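Local coordinates for Epf (Streptococcus pyogenes, PDB 4ES8), which acts as a cell surface adhesin that binds to cells through an N-terminal domain containing a carbohydrate-binding module, at residues 95-99 against 192-196; 118-124 against 202-208. All coordinates share one frame; numbering follows the deposited sequence. Where two conformers were deposited one is given.

Interaction 1: 95-99 against 192-196; sequences APYSV and SKVEK
Residues 97-99 and 192-194 pair as antiparallel strands at one end of a beta-sandwich, Tyr97 facing Val194 and Val99 facing Ser192 as hydrogen-bonded pairs around the non-hydrogen-bonded pair Ser98-Lys193. Tyr97 N bonds Val194 O at 3.1 Å, and Val194 N bonds Tyr97 O at 3.0 Å. At the next hydrogen-bonded pair the exchange is unequal: Ser192 N reaches Val99 O at 3.0 Å, whereas the return bond from Val99 N to Ser192 O is weak. The same carbonyl has a second donor in a side chain. Ser98 OG, turned anti to its own amide nitrogen (chi1 170°), donates to Ser192 O at 2.7 Å, tilted 30° from the carbonyl plane, and is also bonded to Tyr52 OH. On the other face, a water joins Val99 O to Ser192 OG, which has a second partner in Tyr89 OH. Beyond the strands the chains stay close. A cis peptide bond precedes Pro96, whose CA makes a CA-H...O contact of 3.2 Å with Val194 O, and Ala95 CB packs 3.4 Å from Lys196 C. Strand 97-105 lies between 41-46 and 186-194, which is followed in the sheet by 127-135. Tyr97, Val99, Ser192 and Val194 project toward the facing sheet, meeting strands 84-89 and 202-213, while Lys193 touches Thr128 and Phe166 on the opposite face.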
ATOM      1  N   ALA A  95     -18.250  27.925   6.547  1.00 12.42           N
ATOM      2  CA  ALA A  95     -17.234  27.267   7.340  1.00 11.63           C
ATOM      3  C   ALA A  95     -17.753  26.829   8.704  1.00 14.49           C
ATOM      4  O   ALA A  95     -18.669  27.478   9.229  1.00 16.65           O
ATOM      5  CB  ALA A  95     -16.034  28.196   7.502  1.00 13.07           C
ATOM      6  N   PRO A  96     -17.168  25.777   9.325  1.00 10.80           N
ATOM      7  CA  PRO A  96     -16.097  24.911   8.782  1.00  9.32           C
ATOM      8  C   PRO A  96     -16.600  24.037   7.633  1.00 10.15           C
ATOM      9  O   PRO A  96     -17.782  23.673   7.573  1.00  8.84           O
ATOM     10  CB  PRO A  96     -15.652  24.056   9.987  1.00 11.66           C
ATOM     11  CG  PRO A  96     -16.401  24.599  11.194  1.00 18.22           C
ATOM     12  CD  PRO A  96     -17.605  25.317  10.658  1.00 13.54           C
ATOM     13  N   TYR A  97     -15.690  23.734   6.705  1.00  7.29           N
ATOM     14  CA  TYR A  97     -16.019  22.961   5.511  1.00  6.21           C
ATOM     15  C   TYR A  97     -14.773  22.248   5.035  1.00  9.19           C
ATOM     16  O   TYR A  97     -13.686  22.830   5.078  1.00  8.74           O
ATOM     17  CB  TYR A  97     -16.548  23.916   4.445  1.00  7.53           C
ATOM     18  CG  TYR A  97     -16.851  23.286   3.110  1.00  8.47           C
ATOM     19  CD1 TYR A  97     -18.025  22.570   2.907  1.00  9.34           C
ATOM     20  CD2 TYR A  97     -16.015  23.493   2.013  1.00  9.06           C
ATOM     21  CE1 TYR A  97     -18.339  22.037   1.658  1.00 10.12           C
ATOM     22  CE2 TYR A  97     -16.295  22.929   0.775  1.00  9.29           C
ATOM     23  CZ  TYR A  97     -17.466  22.209   0.599  1.00 12.60           C
ATOM     24  OH  TYR A  97     -17.791  21.689  -0.631  1.00  8.94           O
ATOM     25  N   SER A  98     -14.927  21.008   4.565  1.00  6.52           N
ATOM     26  CA  SER A  98     -13.774  20.252   4.120  1.00  5.66           C
ATOM     27  C   SER A  98     -13.994  19.574   2.784  1.00  7.15           C
ATOM     28  O   SER A  98     -15.071  19.015   2.557  1.00  7.89           O
ATOM     29  CB  SER A  98     -13.406  19.190   5.161  1.00  6.51           C
ATOM     30  OG  SER A  98     -12.431  18.278   4.676  1.00  6.46           O
ATOM     31  N   VAL A  99     -12.949  19.586   1.934  1.00  6.09           N
ATOM     32  CA  VAL A  99     -12.924  18.832   0.668  1.00  6.44           C
ATOM     33  C   VAL A  99     -11.865  17.734   0.825  1.00  9.20           C
ATOM     34  O   VAL A  99     -10.772  17.997   1.336  1.00  9.07           O
ATOM     35  CB  VAL A  99     -12.617  19.741  -0.552  1.00  9.26           C
ATOM     36  CG1 VAL A  99     -12.377  18.917  -1.816  1.00  9.48           C
ATOM     37  CG2 VAL A  99     -13.735  20.755  -0.770  1.00  9.43           C
ATOM     38  N   SER A 192      -8.463  18.512   3.217  1.00  5.89           N
ATOM     39  CA  SER A 192      -8.176  19.898   3.606  1.00  5.44           C
ATOM     40  C   SER A 192      -9.433  20.518   4.162  1.00  7.95           C
ATOM     41  O   SER A 192     -10.536  19.997   3.957  1.00  6.30           O
ATOM     42  CB  SER A 192      -7.630  20.708   2.430  1.00  7.37           C
ATOM     43  OG  SER A 192      -8.520  20.757   1.328  1.00  7.76           O
ATOM     44  N   LYS A 193      -9.278  21.622   4.896  1.00  6.84           N
ATOM     45  CA  LYS A 193     -10.453  22.278   5.423  1.00  7.17           C
ATOM     46  C   LYS A 193     -10.184  23.735   5.710  1.00  9.63           C
ATOM     47  O   LYS A 193      -9.025  24.146   5.842  1.00  9.04           O
ATOM     48  CB  LYS A 193     -10.983  21.550   6.670  1.00 10.16           C
ATOM     49  CG  LYS A 193     -10.239  21.821   7.953  1.00 11.82           C
ATOM     50  CD  LYS A 193     -11.072  21.306   9.142  1.00 15.16           C
ATOM     51  CE  LYS A 193     -10.305  21.200  10.422  1.00 27.30           C
ATOM     52  NZ  LYS A 193     -11.127  20.557  11.485  1.00 27.78           N
ATOM     53  N   VAL A 194     -11.280  24.503   5.805  1.00  7.52           N
ATOM     54  CA  VAL A 194     -11.257  25.892   6.263  1.00  7.29           C
ATOM     55  C   VAL A 194     -12.083  25.932   7.541  1.00 10.94           C
ATOM     56  O   VAL A 194     -13.130  25.279   7.610  1.00  9.31           O
ATOM     57  CB  VAL A 194     -11.741  26.921   5.198  1.00 10.40           C
ATOM     58  CG1 VAL A 194     -10.741  26.998   4.044  1.00  9.97           C
ATOM     59  CG2 VAL A 194     -13.150  26.625   4.668  1.00  9.89           C
ATOM     60  N   GLU A 195     -11.632  26.706   8.538  1.00  9.64           N
ATOM     61  CA  GLU A 195     -12.345  26.885   9.809  1.00 10.71           C
ATOM     62  C   GLU A 195     -13.173  28.138   9.799  1.00 16.41           C
ATOM     63  O   GLU A 195     -14.115  28.244  10.582  1.00 16.30           O
ATOM     64  CB  GLU A 195     -11.364  26.965  10.996  1.00 12.57           C
ATOM     65  CG  GLU A 195     -10.541  25.713  11.198  1.00 21.87           C
ATOM     66  CD  GLU A 195     -11.123  24.676  12.129  1.00 42.79           C
ATOM     67  OE1 GLU A 195     -12.361  24.658  12.331  1.00 39.85           O
ATOM     68  OE2 GLU A 195     -10.328  23.867  12.657  1.00 32.37           O
ATOM     69  N   LYS A 196     -12.785  29.132   8.981  1.00 13.91           N
ATOM     70  CA  LYS A 196     -13.529  30.374   8.930  1.00 15.11           C
ATOM     71  C   LYS A 196     -13.808  30.714   7.475  1.00 14.55           C
ATOM     72  O   LYS A 196     -13.167  30.177   6.572  1.00 12.75           O
ATOM     73  CB  LYS A 196     -12.832  31.508   9.701  1.00 19.44           C
ATOM     74  CG  LYS A 196     -11.531  32.016   9.141  1.00 34.36           C
ATOM     75  CD  LYS A 196     -11.127  33.284   9.895  1.00 42.57           C
ATOM     76  CE  LYS A 196      -9.648  33.538   9.813  1.00 56.18           C
ATOM     77  NZ  LYS A 196      -9.189  34.533  10.819  1.00 66.58           N
TER
HETATM   78  O   HOH W   1      -8.371  18.308  -0.105  1.00  9.33           O

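Interaction 2: 118-124 against 202-208; sequences FEQGQIA and LDVEFKN
Asp203 O is held by Ala124 N at 3.0 Å and by a water at 2.7 Å that also donates to Gln122 OE1, where strands 113-123 and 202-213 run antiparallel through the middle of one sheet of the beta-sandwich. A second water joins Gln122 OE1 to Asp203 OD2, and the Asp203 carboxylate forms a salt bridge with Arg88. Between Gln120 and Ile123 the register slips by one residue in a beta bulge: Glu205 O takes a weak bond from Gly121 N, while Glu205 N donates to Gln122 O at 3.0 Å. Next to the bulge, a bend at chi2 (64°) turns the Gln120 amide forward along its own strand, where NE2 bonds Gly121 O at 3.0 Å. This bond, together with one between OE1 and Tyr131 OH, fixes the rotation of the amide. It stands steeply to the Phe206 ring, the planes 74° apart, with Gln120 OE1 near the ring plane and 3.3 Å from Phe206 CE1. Further along this face Ile123 CG1 packs on Val204 CG2 at 4.1 Å. The regular pairing before the bulge joins Glu119 and Lys207 by two backbone bonds, and their side chains pack through CB and CG on the reverse face. At the far end Asn208 ND2 donates to Glu119 OE2 at 2.8 Å, approaching 42° out of the carboxylate plane.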
ATOM      1  N   PHE A 118       4.696  11.840  -2.000  1.00  6.18           N
ATOM      2  CA  PHE A 118       4.058  12.854  -2.838  1.00  5.86           C
ATOM      3  C   PHE A 118       4.597  14.189  -2.458  1.00  9.59           C
ATOM      4  O   PHE A 118       5.328  14.287  -1.473  1.00  8.48           O
ATOM      5  CB  PHE A 118       2.513  12.835  -2.732  1.00  6.25           C
ATOM      6  CG  PHE A 118       1.964  13.072  -1.339  1.00  6.67           C
ATOM      7  CD1 PHE A 118       1.900  12.039  -0.418  1.00  8.88           C
ATOM      8  CD2 PHE A 118       1.522  14.334  -0.953  1.00  7.84           C
ATOM      9  CE1 PHE A 118       1.392  12.266   0.873  1.00  8.47           C
ATOM     10  CE2 PHE A 118       1.045  14.566   0.345  1.00  9.19           C
ATOM     11  CZ  PHE A 118       0.973  13.530   1.248  1.00  8.36           C
ATOM     12  N   GLU A 119       4.220  15.219  -3.216  1.00  8.26           N
ATOM     13  CA  GLU A 119       4.620  16.569  -2.862  1.00  6.98           C
ATOM     14  C   GLU A 119       3.414  17.319  -2.350  1.00  8.78           C
ATOM     15  O   GLU A 119       2.380  17.356  -3.025  1.00  7.25           O
ATOM     16  CB  GLU A 119       5.201  17.311  -4.081  1.00  8.11           C
ATOM     17  CG  GLU A 119       6.456  16.665  -4.640  1.00 13.77           C
ATOM     18  CD  GLU A 119       7.046  17.459  -5.784  1.00 28.32           C
ATOM     19  OE1 GLU A 119       7.403  18.641  -5.572  1.00 17.33           O
ATOM     20  OE2 GLU A 119       7.196  16.878  -6.880  1.00 24.34           O
ATOM     21  N   GLN A 120       3.546  17.928  -1.185  1.00  6.32           N
ATOM     22  CA  GLN A 120       2.546  18.853  -0.687  1.00  6.13           C
ATOM     23  C   GLN A 120       2.858  20.173  -1.365  1.00  8.52           C
ATOM     24  O   GLN A 120       3.925  20.765  -1.101  1.00  8.38           O
ATOM     25  CB  GLN A 120       2.596  18.973   0.843  1.00  7.22           C
ATOM     26  CG  GLN A 120       1.719  20.093   1.395  1.00  7.60           C
ATOM     27  CD  GLN A 120       0.277  19.783   1.078  1.00  8.49           C
ATOM     28  OE1 GLN A 120      -0.266  18.784   1.551  1.00  7.57           O
ATOM     29  NE2 GLN A 120      -0.322  20.580   0.181  1.00  7.95           N
ATOM     30  N   GLY A 121       1.999  20.579  -2.290  1.00  6.60           N
ATOM     31  CA  GLY A 121       2.128  21.860  -2.979  1.00  7.26           C
ATOM     32  C   GLY A 121       1.565  22.975  -2.111  1.00  8.78           C
ATOM     33  O   GLY A 121       1.422  22.828  -0.880  1.00  8.60           O
ATOM     34  N   GLN A 122       1.231  24.106  -2.747  1.00  7.55           N
ATOM     35  CA  GLN A 122       0.742  25.290  -2.045  1.00  6.06           C
ATOM     36  C   GLN A 122      -0.382  24.975  -1.075  1.00  8.45           C
ATOM     37  O   GLN A 122      -1.255  24.165  -1.377  1.00  7.69           O
ATOM     38  CB  GLN A 122       0.248  26.361  -3.049  1.00  6.28           C
ATOM     39  CG  GLN A 122      -0.992  25.939  -3.844  1.00  7.69           C
ATOM     40  CD  GLN A 122      -1.190  26.885  -4.979  1.00 13.90           C
ATOM     41  OE1 GLN A 122      -1.693  28.004  -4.807  1.00 11.31           O
ATOM     42  NE2 GLN A 122      -0.724  26.476  -6.154  1.00 15.48           N
ATOM     43  N   ILE A 123      -0.328  25.603   0.093  1.00  6.46           N
ATOM     44  CA  ILE A 123      -1.385  25.560   1.088  1.00  5.62           C
ATOM     45  C   ILE A 123      -1.741  26.999   1.381  1.00  8.00           C
ATOM     46  O   ILE A 123      -0.958  27.713   2.039  1.00  7.73           O
ATOM     47  CB  ILE A 123      -1.049  24.803   2.398  1.00  6.24           C
ATOM     48  CG1 ILE A 123      -0.618  23.342   2.118  1.00  6.54           C
ATOM     49  CG2 ILE A 123      -2.292  24.847   3.347  1.00  7.56           C
ATOM     50  CD1 ILE A 123       0.061  22.680   3.364  1.00  7.94           C
ATOM     51  N   ALA A 124      -2.928  27.430   0.959  1.00  6.08           N
ATOM     52  CA  ALA A 124      -3.336  28.814   1.247  1.00  6.19           C
ATOM     53  C   ALA A 124      -3.428  29.087   2.753  1.00  8.49           C
ATOM     54  O   ALA A 124      -3.723  28.182   3.546  1.00  8.70           O
ATOM     55  CB  ALA A 124      -4.703  29.086   0.628  1.00  7.26           C
ATOM     56  N   LEU A 202      -9.030  30.361  -1.826  1.00  7.37           N
ATOM     57  CA  LEU A 202      -7.974  29.683  -1.070  1.00  6.21           C
ATOM     58  C   LEU A 202      -7.676  28.355  -1.746  1.00  8.36           C
ATOM     59  O   LEU A 202      -8.547  27.474  -1.758  1.00  7.69           O
ATOM     60  CB  LEU A 202      -8.390  29.459   0.397  1.00  6.18           C
ATOM     61  CG  LEU A 202      -8.817  30.695   1.200  1.00  8.95           C
ATOM     62  CD1 LEU A 202      -9.070  30.311   2.653  1.00  7.32           C
ATOM     63  CD2 LEU A 202      -7.752  31.846   1.130  1.00  9.90           C
ATOM     64  N   ASP A 203      -6.448  28.190  -2.282  1.00  6.83           N
ATOM     65  CA  ASP A 203      -6.085  26.974  -2.993  1.00  5.42           C
ATOM     66  C   ASP A 203      -5.124  26.065  -2.250  1.00  8.02           C
ATOM     67  O   ASP A 203      -4.240  26.531  -1.554  1.00  7.82           O
ATOM     68  CB  ASP A 203      -5.435  27.311  -4.344  1.00  5.35           C
ATOM     69  CG  ASP A 203      -6.313  28.082  -5.302  1.00  8.82           C
ATOM     70  OD1 ASP A 203      -7.531  28.189  -5.036  1.00 10.04           O
ATOM     71  OD2 ASP A 203      -5.780  28.576  -6.318  1.00 14.36           O
ATOM     72  N   VAL A 204      -5.284  24.751  -2.446  1.00  7.03           N
ATOM     73  CA  VAL A 204      -4.384  23.738  -1.868  1.00  6.03           C
ATOM     74  C   VAL A 204      -4.125  22.717  -2.963  1.00  8.07           C
ATOM     75  O   VAL A 204      -5.077  22.305  -3.633  1.00  6.63           O
ATOM     76  CB  VAL A 204      -4.900  23.115  -0.538  1.00  8.22           C
ATOM     77  CG1 VAL A 204      -6.300  22.480  -0.685  1.00  8.38           C
ATOM     78  CG2 VAL A 204      -3.883  22.109   0.026  1.00  8.24           C
ATOM     79  N   GLU A 205      -2.860  22.325  -3.159  1.00  6.26           N
ATOM     80  CA  GLU A 205      -2.484  21.407  -4.231  0.50  5.71           C
ATOM     81  C   GLU A 205      -1.608  20.273  -3.721  1.00  8.53           C
ATOM     82  O   GLU A 205      -0.743  20.501  -2.870  1.00  8.74           O
ATOM     83  CB  GLU A 205      -1.730  22.193  -5.325  0.50  6.49           C
ATOM     84  CG  GLU A 205      -1.288  21.375  -6.526  0.50  9.12           C
ATOM     85  CD  GLU A 205      -0.385  22.163  -7.447  0.50 19.53           C
ATOM     86  OE1 GLU A 205       0.807  22.332  -7.100  0.50 12.30           O
ATOM     87  OE2 GLU A 205      -0.867  22.618  -8.511  0.50 16.92           O
ATOM     88  N   PHE A 206      -1.809  19.072  -4.287  1.00  5.62           N
ATOM     89  CA  PHE A 206      -1.027  17.879  -3.997  1.00  5.49           C
ATOM     90  C   PHE A 206      -0.551  17.309  -5.309  1.00  8.31           C
ATOM     91  O   PHE A 206      -1.314  17.345  -6.282  1.00  7.90           O
ATOM     92  CB  PHE A 206      -1.877  16.824  -3.263  1.00  7.10           C
ATOM     93  CG  PHE A 206      -2.755  17.397  -2.180  1.00  7.88           C
ATOM     94  CD1 PHE A 206      -2.280  17.531  -0.876  1.00  9.04           C
ATOM     95  CD2 PHE A 206      -4.069  17.790  -2.461  1.00  7.02           C
ATOM     96  CE1 PHE A 206      -3.109  18.031   0.137  1.00  8.07           C
ATOM     97  CE2 PHE A 206      -4.907  18.276  -1.442  1.00  7.66           C
ATOM     98  CZ  PHE A 206      -4.422  18.386  -0.145  1.00  6.87           C
ATOM     99  N   LYS A 207       0.676  16.802  -5.382  1.00  6.97           N
ATOM    100  CA  LYS A 207       1.100  16.305  -6.694  1.00  6.54           C
ATOM    101  C   LYS A 207       2.149  15.220  -6.631  1.00  9.04           C
ATOM    102  O   LYS A 207       2.735  14.975  -5.574  1.00  8.35           O
ATOM    103  CB  LYS A 207       1.653  17.470  -7.553  1.00 10.46           C
ATOM    104  CG  LYS A 207       2.825  18.204  -6.927  1.00 13.75           C
ATOM    105  CD  LYS A 207       3.191  19.451  -7.760  1.00 16.62           C
ATOM    106  CE  LYS A 207       4.194  20.294  -7.020  1.00 30.88           C
ATOM    107  NZ  LYS A 207       4.783  21.352  -7.889  1.00 34.45           N
ATOM    108  N   ASN A 208       2.363  14.558  -7.778  1.00  8.11           N
ATOM    109  CA  ASN A 208       3.429  13.554  -8.002  1.00  7.85           C
ATOM    110  C   ASN A 208       3.360  12.428  -6.960  1.00 11.12           C
ATOM    111  O   ASN A 208       4.302  12.176  -6.194  1.00 10.66           O
ATOM    112  CB  ASN A 208       4.788  14.248  -8.031  1.00  9.01           C
ATOM    113  CG  ASN A 208       4.884  15.173  -9.230  1.00 21.43           C
ATOM    114  OD1 ASN A 208       4.322  14.906 -10.314  1.00 18.25           O
ATOM    115  ND2 ASN A 208       5.609  16.260  -9.078  1.00 19.70           N
TER
HETATM  116  O   HOH W   2      -2.534  28.588  -2.178  1.00  7.86           O
HETATM  117  O   HOH W   3       1.604  24.350  -5.578  1.00 13.79           O
HETATM  118  O   HOH W   4      -3.302  29.683  -6.357  1.00 30.60           O

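How the interactions relate
From the N terminus, strands of both sheets come before 95-99, which enters the first sheet; 118-124 follows in the other. The chain crosses to the first sheet for strand 127-135 and back to the second for 172-180, then returns to the first, where 192-196 completes interaction 1 and closes a loop of 92 residues. A short loop then carries it to 202-208, completing interaction 2 across 77 residues. The two closures therefore cross, and each contact joins an earlier strand to a later one within its own sheet. Face-to-face packing ties the sheets together: Ser192 OG lies 3.5 Å from Val204 CG1, and Val194 CG1 lies 4.0 Å from Leu202 CD1.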